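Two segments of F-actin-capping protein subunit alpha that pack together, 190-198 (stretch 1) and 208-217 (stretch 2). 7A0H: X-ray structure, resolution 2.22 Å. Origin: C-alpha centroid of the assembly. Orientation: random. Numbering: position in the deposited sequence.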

# COMPACT_ATOMS: atom_id res chain seq x y z
N SER A 190 -4.10 13.49 2.64
CA SER A 190 -3.07 13.65 1.63
C SER A 190 -1.94 14.48 2.20
O SER A 190 -2.13 15.32 3.11
N SER A 191 -0.77 14.30 1.57
CA SER A 191 0.31 15.27 1.69
C SER A 191 0.82 15.78 0.33
O SER A 191 1.01 15.00 -0.62
N TRP A 192 1.04 17.08 0.28
CA TRP A 192 1.78 17.78 -0.76
C TRP A 192 3.05 18.33 -0.13
O TRP A 192 2.99 19.05 0.88
N ARG A 193 4.17 17.97 -0.71
CA ARG A 193 5.50 18.39 -0.31
C ARG A 193 6.29 18.84 -1.56
O ARG A 193 6.56 18.04 -2.47
N SER A 194 6.70 20.11 -1.59
CA SER A 194 7.39 20.69 -2.76
C SER A 194 8.70 21.30 -2.29
O SER A 194 8.71 22.28 -1.51
N SER A 195 9.80 20.74 -2.73
CA SER A 195 11.06 21.12 -2.12
C SER A 195 12.09 21.49 -3.16
O SER A 195 12.18 20.84 -4.22
N TRP A 196 12.91 22.49 -2.83
CA TRP A 196 13.75 23.19 -3.82
C TRP A 196 15.07 23.54 -3.17
O TRP A 196 15.10 24.05 -2.02
N ASN A 197 16.14 23.19 -3.87
CA ASN A 197 17.48 23.56 -3.44
C ASN A 197 18.25 24.34 -4.51
O ASN A 197 18.20 24.04 -5.72
N VAL A 198 18.99 25.34 -4.07
CA VAL A 198 19.95 25.99 -4.96
C VAL A 198 21.26 26.15 -4.21
O VAL A 198 21.29 26.64 -3.07
N ILE A 208 21.55 26.64 -10.73
CA ILE A 208 20.82 25.41 -10.94
C ILE A 208 19.84 25.30 -9.79
O ILE A 208 20.23 25.41 -8.63
N LEU A 209 18.60 25.20 -10.11
CA LEU A 209 17.53 25.00 -9.16
C LEU A 209 17.02 23.56 -9.40
O LEU A 209 16.69 23.20 -10.53
N THR A 210 17.18 22.69 -8.40
CA THR A 210 16.68 21.30 -8.39
C THR A 210 15.49 21.25 -7.47
O THR A 210 15.47 21.93 -6.44
N GLY A 211 14.48 20.49 -7.85
CA GLY A 211 13.28 20.40 -7.05
C GLY A 211 12.68 19.02 -7.12
O GLY A 211 12.96 18.21 -8.02
N THR A 212 11.83 18.75 -6.11
CA THR A 212 11.06 17.50 -6.04
C THR A 212 9.67 17.82 -5.56
O THR A 212 9.50 18.58 -4.59
N ILE A 213 8.67 17.33 -6.27
CA ILE A 213 7.29 17.47 -5.85
C ILE A 213 6.70 16.08 -5.56
O ILE A 213 6.64 15.23 -6.45
N ASP A 214 6.25 15.89 -4.33
CA ASP A 214 5.72 14.61 -3.84
C ASP A 214 4.24 14.76 -3.56
O ASP A 214 3.85 15.68 -2.83
N VAL A 215 3.42 13.92 -4.17
CA VAL A 215 1.98 13.90 -3.91
C VAL A 215 1.63 12.50 -3.38
O VAL A 215 2.01 11.50 -4.01
N VAL A 216 0.95 12.43 -2.24
CA VAL A 216 0.63 11.14 -1.63
C VAL A 216 -0.82 11.14 -1.24
O VAL A 216 -1.23 11.95 -0.38
N LEU A 217 -1.58 10.20 -1.79
CA LEU A 217 -2.95 9.96 -1.33
C LEU A 217 -2.82 8.87 -0.25
O LEU A 217 -2.15 7.83 -0.46

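Cross-strand neighbours in paired antiparallel strands project from the same face of the sheet, so they pack by leaning against one another, and a large residue can use the space above a small one. Residues 190-198 and 208-217 of the F-actin-capping protein alpha subunit illustrate the principle. The strands run at 169° to each other, 4.7 Å apart at closest approach, and bury 848 Å² between them. Four hydrogen-bonded pairs, Ser191 with Val216, Arg193 with Asp214, Ser195 with Thr212 and Asn197 with Thr210, fix the register, so that the side chains of these pairs share one face while Trp192, Ser194, Trp196, Val198, Leu209, Ile213 and Val215 share the other.

On that second face the clearest hollow is made by an absent side chain. Trp196, with chi1 m and chi2 at 89°, lays its indole across Gly211, whose CA sits 3.6 Å from the centroid of the six-membered ring of Trp196, over its face, in a CH-pi contact. A CB on Gly211 would point to this same face and fall 2.1 Å from Trp196 CZ3, a clash; the flat ring thus occupies the space that glycine leaves free. Aliphatic groups complete the setting: Leu209 CG lies 3.8 Å from Trp196 CE3, and Ile213 CG1 lies 4.2 Å from Trp196 CZ2. Within its own strand the indole is held by a hydrogen bond from Trp196 NE1 to Ser194 OG, 2.7 Å long and nearly straight. Ser194, chi1 t, receives this bond on OG, which also rests 3.7 Å from Ile213 CG1.

Trp192 takes a different rotamer, chi1 t with chi2 at -87°, and the end of its side chain comes nearer to the partner strand. Ile213 (m, t) supplies the matching bump: its CG2 stands over the six-membered ring of Trp192, 3.9 Å from the centroid, while its CG1 branch reaches towards Trp196. One isoleucine therefore touches both indoles. Val215, chi1 t, adds CG2 at 3.7 Å from Trp192 CE3. Farther along, Leu209 (t, p) brings CD1 to 4.1 Å from Val198 CB, extending the apolar surface beyond Trp196.

The opposite face is more polar, and three waters sit among its side chains and backbone carbonyls. Ser191, chi1 p, places OG 3.4 Å from Val216 CB (Val216 t), and a water bonds to Ser191 OG at 2.8 Å and weakly to Asp214 O at 3.0 Å. Ser195 (p) has OG 3.9 Å from Thr212 CB (Thr212 m); a second water lies 2.8 Å from Ser195 OG and 2.9 Å from both Thr212 O and Arg193 O, the latter bond weak, with more acceptors in reach than its protons can serve. Asn197 (t) has CB 3.7 Å from Thr210 OG1 (Thr210 p); a third water lies 2.8 Å from Thr210 OG1 and donates a weak bond to Asn197 O at 3.1 Å. Arg193 (m, m, t) has CB 4.3 Å from Asp214 CB (Asp214 m); its end leads away, and Arg193 NH1 bonds Trp192 O at 3.1 Å. The charged groups of Arg193 and Asp214 find partners elsewhere in the structure.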

# COMPACT_ATOMS: atom_id res chain seq x y z
CB SER A 190 -3.58 14.36 0.35
OG SER A 190 -4.28 15.57 0.66
CB SER A 191 1.47 14.66 2.42
OG SER A 191 1.88 13.54 1.62
CB TRP A 192 0.93 18.88 -1.37
CG TRP A 192 1.58 19.85 -2.37
CD1 TRP A 192 2.26 21.00 -2.08
CD2 TRP A 192 1.59 19.75 -3.79
NE1 TRP A 192 2.67 21.61 -3.20
CE2 TRP A 192 2.28 20.89 -4.28
CE3 TRP A 192 1.06 18.82 -4.70
CZ2 TRP A 192 2.48 21.12 -5.65
CZ3 TRP A 192 1.23 19.06 -6.06
CH2 TRP A 192 1.95 20.21 -6.52
CB ARG A 193 6.23 17.22 0.41
CG ARG A 193 5.66 16.81 1.78
CD ARG A 193 5.61 17.94 2.60
NE ARG A 193 5.24 17.75 3.96
CZ ARG A 193 4.02 17.72 4.45
NH1 ARG A 193 2.97 17.82 3.69
NH2 ARG A 193 3.86 17.58 5.78
CB SER A 194 6.51 21.74 -3.46
OG SER A 194 7.22 22.35 -4.55
CB SER A 195 11.59 19.92 -1.15
OG SER A 195 11.77 18.74 -1.91
CB TRP A 196 13.01 24.47 -4.33
CG TRP A 196 11.74 24.03 -4.98
CD1 TRP A 196 10.53 23.86 -4.37
CD2 TRP A 196 11.57 23.62 -6.35
NE1 TRP A 196 9.62 23.28 -5.25
CE2 TRP A 196 10.23 23.16 -6.47
CE3 TRP A 196 12.40 23.64 -7.49
CZ2 TRP A 196 9.67 22.79 -7.72
CZ3 TRP A 196 11.88 23.18 -8.71
CH2 TRP A 196 10.51 22.78 -8.81
CB ASN A 197 18.24 22.29 -3.11
CG ASN A 197 19.42 22.55 -2.25
OD1 ASN A 197 19.29 22.90 -1.08
ND2 ASN A 197 20.59 22.38 -2.82
CB VAL A 198 19.50 27.35 -5.53
CG1 VAL A 198 19.10 28.25 -4.46
CG2 VAL A 198 20.63 28.00 -6.28
CB ILE A 208 21.75 24.19 -10.95
CG1 ILE A 208 22.76 24.32 -12.09
CG2 ILE A 208 20.97 22.91 -11.16
CD1 ILE A 208 22.10 24.73 -13.41
CB LEU A 209 16.45 26.05 -9.37
CG LEU A 209 15.31 25.94 -8.38
CD1 LEU A 209 15.71 26.38 -6.91
CD2 LEU A 209 14.16 26.77 -8.87
CB THR A 210 17.69 20.33 -7.81
OG1 THR A 210 18.03 20.82 -6.50
CG2 THR A 210 18.91 20.23 -8.70
CB THR A 212 11.75 16.50 -5.11
OG1 THR A 212 13.11 16.28 -5.54
CG2 THR A 212 10.98 15.12 -5.03
CB ILE A 213 6.43 18.22 -6.90
CG1 ILE A 213 6.96 19.69 -7.08
CG2 ILE A 213 5.03 18.22 -6.44
CD1 ILE A 213 6.16 20.50 -8.08
CB ASP A 214 6.43 14.19 -2.57
CG ASP A 214 7.84 13.58 -2.83
OD1 ASP A 214 8.01 12.78 -3.79
OD2 ASP A 214 8.77 13.88 -2.02
CB VAL A 215 1.17 14.19 -5.17
CG1 VAL A 215 -0.24 14.54 -4.80
CG2 VAL A 215 1.76 15.37 -5.89
CB VAL A 216 1.45 10.80 -0.35
CG1 VAL A 216 1.18 9.32 0.07
CG2 VAL A 216 2.93 11.04 -0.51
CB LEU A 217 -3.85 9.52 -2.47
CG LEU A 217 -5.36 9.32 -2.18
CD1 LEU A 217 -6.05 10.75 -1.84
CD2 LEU A 217 -6.06 8.61 -3.31
O HOH W 1 3.95 14.38 -0.12
O HOH W 2 9.30 17.32 -1.94
O HOH W 3 20.52 22.10 -6.12